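Local coordinates for escJ (Escherichia coli, PDB 1YJ7), which builds, as a lipoprotein of the YscJ family, part of the molecular platform on which the type III secretion system of enteropathogenic E. coli assembles, at the interface of chains A and B. Numbering follows the deposited sequence. Chains: chain A/B, escJ.

Contact 1: the interface of chains A and B. Residues chain A 19, 22-23; chain B 47-48.
The C-terminal half of helix 11-23 of chain A meets the first turn of helix 47-56 of chain B, A:Leu22 and A:Ala19 taking in the side chain of B:Val48 while B:Phe47 lies beside it. The CG2 branch of B:Val48 passes antiparallel alongside A:Leu22 and meets the root of the leucine side chain, 3.6 Å from A:Leu22 CB. The same methyl stands 3.8 Å from the carbonyl oxygen O of A:Ala19, one helical turn earlier. With CG1 anti to the backbone N (chi1 172°), the other branch, CG2, is the one delivered to the chain A helix.

B:Phe47 makes its contact with the CD2-CE2 side of its ring. The CD1 methyl of A:Leu22 sits obliquely over that side, 3.9 Å from CD2, with the two side chains roughly perpendicular. A:Ala19 lies closer to the ring plane, its CB 4.0 Å from CE2. The same CE2 is 3.8 Å from A:Ala19 N; the short alanine side chain probably allows the ring this near the helix backbone.

No hydrogen bond spans this patch; the contact is apolar packing. The polar atom closest to the valine has a partner within its own chain: A:Ser23 OG donates to A:Ala19 O at 3.0 Å, the hydroxyl tilted 22° from the carbonyl plane. That bond turns the serine hydroxyl back onto its own helix, and A:Ser23 itself gives only a looser flank to B:Val48. The patch is small, hiding 132 Å², and probably helps set neighbouring EscJ subunits side by side in the secretion platform.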
loop_
_atom_site.group_PDB
_atom_site.type_symbol
_atom_site.label_atom_id
_atom_site.label_comp_id
_atom_site.label_asym_id
_atom_site.label_seq_id
_atom_site.Cartn_x
_atom_site.Cartn_y
_atom_site.Cartn_z
ATOM N N ALA A 19 17.730 -6.310 -28.813
ATOM C CA ALA A 19 17.618 -7.732 -28.524
ATOM C C ALA A 19 17.115 -8.516 -29.735
ATOM O O ALA A 19 17.599 -9.606 -30.004
ATOM C CB ALA A 19 16.739 -7.977 -27.292
ATOM N N LEU A 22 20.163 -8.786 -32.173
ATOM C CA LEU A 22 21.176 -9.710 -31.684
ATOM C C LEU A 22 20.687 -11.153 -31.784
ATOM O O LEU A 22 21.442 -12.050 -32.150
ATOM C CB LEU A 22 21.573 -9.397 -30.241
ATOM C CG LEU A 22 22.278 -8.062 -30.029
ATOM C CD1 LEU A 22 22.312 -7.757 -28.548
ATOM C CD2 LEU A 22 23.689 -8.102 -30.597
ATOM N N SER A 23 19.413 -11.381 -31.485
ATOM C CA SER A 23 18.902 -12.752 -31.475
ATOM C C SER A 23 18.687 -13.304 -32.886
ATOM O O SER A 23 18.551 -14.519 -33.069
ATOM C CB SER A 23 17.644 -12.852 -30.609
ATOM O OG SER A 23 16.596 -12.144 -31.205
ATOM N N PHE B 47 22.929 -9.620 -22.864
ATOM C CA PHE B 47 21.903 -8.613 -23.108
ATOM C C PHE B 47 20.560 -9.211 -23.493
ATOM O O PHE B 47 19.537 -8.860 -22.918
ATOM C CB PHE B 47 22.334 -7.624 -24.200
ATOM C CG PHE B 47 21.359 -6.500 -24.397
ATOM C CD1 PHE B 47 21.410 -5.377 -23.608
ATOM C CD2 PHE B 47 20.354 -6.600 -25.338
ATOM C CE1 PHE B 47 20.511 -4.349 -23.778
ATOM C CE2 PHE B 47 19.454 -5.569 -25.510
ATOM C CZ PHE B 47 19.525 -4.459 -24.718
ATOM N N VAL B 48 20.552 -10.093 -24.494
ATOM C CA VAL B 48 19.307 -10.703 -24.929
ATOM C C VAL B 48 18.601 -11.454 -23.793
ATOM O O VAL B 48 17.414 -11.255 -23.538
ATOM C CB VAL B 48 19.517 -11.671 -26.100
ATOM C CG1 VAL B 48 18.236 -12.430 -26.403
ATOM C CG2 VAL B 48 20.023 -10.911 -27.342
#

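Contact 2: the interface of chains A and B. Residues chain A 91, 94, 98, 149-150; chain B 92, 111-113, 125.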
loop_
_atom_site.group_PDB
_atom_site.type_symbol
_atom_site.label_atom_id
_atom_site.label_comp_id
_atom_site.label_asym_id
_atom_site.label_seq_id
_atom_site.Cartn_x
_atom_site.Cartn_y
_atom_site.Cartn_z
ATOM N N LYS A 91 -11.012 3.461 -16.647
ATOM C CA LYS A 91 -11.334 2.107 -16.231
ATOM C C LYS A 91 -10.465 1.094 -16.989
ATOM O O LYS A 91 -9.933 0.173 -16.390
ATOM C CB LYS A 91 -12.828 1.819 -16.430
ATOM C CG LYS A 91 -13.286 0.440 -15.980
ATOM C CD LYS A 91 -13.083 0.210 -14.461
ATOM C CE LYS A 91 -14.009 1.066 -13.634
ATOM N NZ LYS A 91 -14.061 0.573 -12.191
ATOM N N ASP A 94 -7.091 1.245 -15.393
ATOM C CA ASP A 94 -7.142 0.600 -14.080
ATOM C C ASP A 94 -7.099 -0.933 -14.168
ATOM O O ASP A 94 -6.392 -1.584 -13.398
ATOM C CB ASP A 94 -8.412 0.989 -13.344
ATOM C CG ASP A 94 -8.420 2.404 -12.848
ATOM O OD1 ASP A 94 -7.390 3.141 -12.880
ATOM O OD2 ASP A 94 -9.492 2.856 -12.369
ATOM N N LEU A 98 -4.125 -3.550 -12.982
ATOM C CA LEU A 98 -4.399 -4.704 -12.140
ATOM C C LEU A 98 -3.870 -6.003 -12.779
ATOM O O LEU A 98 -3.133 -6.763 -12.163
ATOM C CB LEU A 98 -5.914 -4.792 -11.866
ATOM C CG LEU A 98 -6.444 -5.893 -10.948
ATOM C CD1 LEU A 98 -7.770 -5.459 -10.266
ATOM C CD2 LEU A 98 -6.631 -7.206 -11.700
ATOM N N ASN A 149 -16.209 -7.914 -12.784
ATOM C CA ASN A 149 -16.579 -7.228 -11.553
ATOM C C ASN A 149 -15.956 -5.847 -11.397
ATOM O O ASN A 149 -16.284 -5.123 -10.447
ATOM C CB ASN A 149 -16.292 -8.146 -10.356
ATOM C CG ASN A 149 -17.321 -9.255 -10.237
ATOM O OD1 ASN A 149 -18.500 -9.010 -10.431
ATOM N ND2 ASN A 149 -16.885 -10.465 -9.943
ATOM N N SER A 150 -15.093 -5.454 -12.341
ATOM C CA SER A 150 -14.516 -4.117 -12.355
ATOM C C SER A 150 -15.428 -3.098 -13.029
ATOM O O SER A 150 -15.233 -1.905 -12.842
ATOM C CB SER A 150 -13.175 -4.086 -13.119
ATOM O OG SER A 150 -12.177 -4.893 -12.515
ATOM N N GLU B 92 -10.925 2.848 -3.498
ATOM C CA GLU B 92 -10.016 1.782 -3.942
ATOM C C GLU B 92 -8.693 1.822 -3.182
ATOM O O GLU B 92 -8.179 0.788 -2.733
ATOM C CB GLU B 92 -9.750 1.906 -5.461
ATOM C CG GLU B 92 -10.957 1.569 -6.330
ATOM C CD GLU B 92 -10.762 1.930 -7.801
ATOM O OE1 GLU B 92 -11.597 1.497 -8.633
ATOM O OE2 GLU B 92 -9.790 2.654 -8.116
ATOM N N SER B 111 -10.338 -2.666 -8.050
ATOM C CA SER B 111 -11.143 -1.931 -9.026
ATOM C C SER B 111 -12.619 -2.049 -8.640
ATOM O O SER B 111 -13.171 -3.132 -8.622
ATOM C CB SER B 111 -10.921 -2.480 -10.443
ATOM O OG SER B 111 -11.596 -1.657 -11.369
ATOM N N LEU B 112 -13.236 -0.912 -8.331
ATOM C CA LEU B 112 -14.617 -0.858 -7.882
ATOM C C LEU B 112 -15.549 -0.340 -8.965
ATOM O O LEU B 112 -15.216 0.593 -9.684
ATOM C CB LEU B 112 -14.748 0.073 -6.679
ATOM C CG LEU B 112 -14.054 -0.354 -5.394
ATOM C CD1 LEU B 112 -14.274 0.757 -4.361
ATOM C CD2 LEU B 112 -14.561 -1.690 -4.891
ATOM N N ASN B 113 -16.721 -0.959 -9.019
ATOM C CA ASN B 113 -17.838 -0.549 -9.854
ATOM C C ASN B 113 -18.994 -0.221 -8.898
ATOM O O ASN B 113 -19.700 -1.111 -8.480
ATOM C CB ASN B 113 -18.174 -1.709 -10.791
ATOM C CG ASN B 113 -19.590 -1.655 -11.364
ATOM O OD1 ASN B 113 -20.260 -2.700 -11.495
ATOM N ND2 ASN B 113 -20.031 -0.477 -11.738
ATOM N N ALA B 125 -13.452 -5.962 -7.914
ATOM C CA ALA B 125 -12.398 -6.862 -8.324
ATOM C C ALA B 125 -11.160 -6.581 -7.466
ATOM O O ALA B 125 -10.717 -5.435 -7.366
ATOM C CB ALA B 125 -12.074 -6.631 -9.801
HETATM O O HOH W 1 -11.360 1.105 -11.184
HETATM O O HOH W 2 -9.742 4.371 -10.069
HETATM O O HOH W 3 -16.236 2.525 -11.972
#
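In this YscJ-family fold, helix 80-99 and the end of helix 140-150 of chain A face strands 105-113 and 123-130 of chain B, with B:Glu92 contributed by the partner's own helix 80-99. A:Lys91 carries the contact. Its chain leaves with CG anti to the backbone N and then bends at chi2 and chi3 (62° and 69°), which carries the ammonium NZ towards strand 105-113. There NZ donates to the backbone carbonyl B:Leu112 O at 2.8 Å, coming from above the carbonyl plane, 50° out of it. Within its own chain NZ also bonds A:Ser150 O, nearly along the C=O axis, at 2.8 Å, so one ammonium joins carbonyls of both subunits; B:Ser111 OG is a weak further partner at 3.4 Å.

Water 1 is shared by A:Lys91 NZ, A:Asp94 OD2, B:Ser111 OG and B:Glu92 OE1, the last at 2.6 Å. Water 2 bridges the carboxylates, A:Asp94 OD2 and B:Glu92 OE2 lying 4.3 Å apart; if both are charged, the nearby lysine may ease the repulsion. Within chain B, the backbone N of B:Leu112 donates to the anti side of B:Glu92 OE1 at 2.9 Å, which helps hold the carboxylate. Water 3 joins NZ to B:Leu112 O. Beside this wet cluster the A:Ser150 side chain packs over the strands, its CB 3.4 Å from B:Ser111 OG and its OG against the methyl of B:Ala125 on strand 123-130.

About 37 Å separates the centres of contact 1 and contact 2, and they have no residue or secondary-structure element in common. Contact 1 is apolar packing, whereas contact 2 is polar and threaded with water, so the same pair of chains is held at two places by different chemistry. In each, the two chains use different residues, with helix 80-99 serving on both sides of contact 2, and the interface is not an exact two-fold. Such a pairing leaves each subunit's complementary face available in principle for another copy, which would suit side-by-side assembly into a platform; the two separated points may also help fix the subunits' relative orientation.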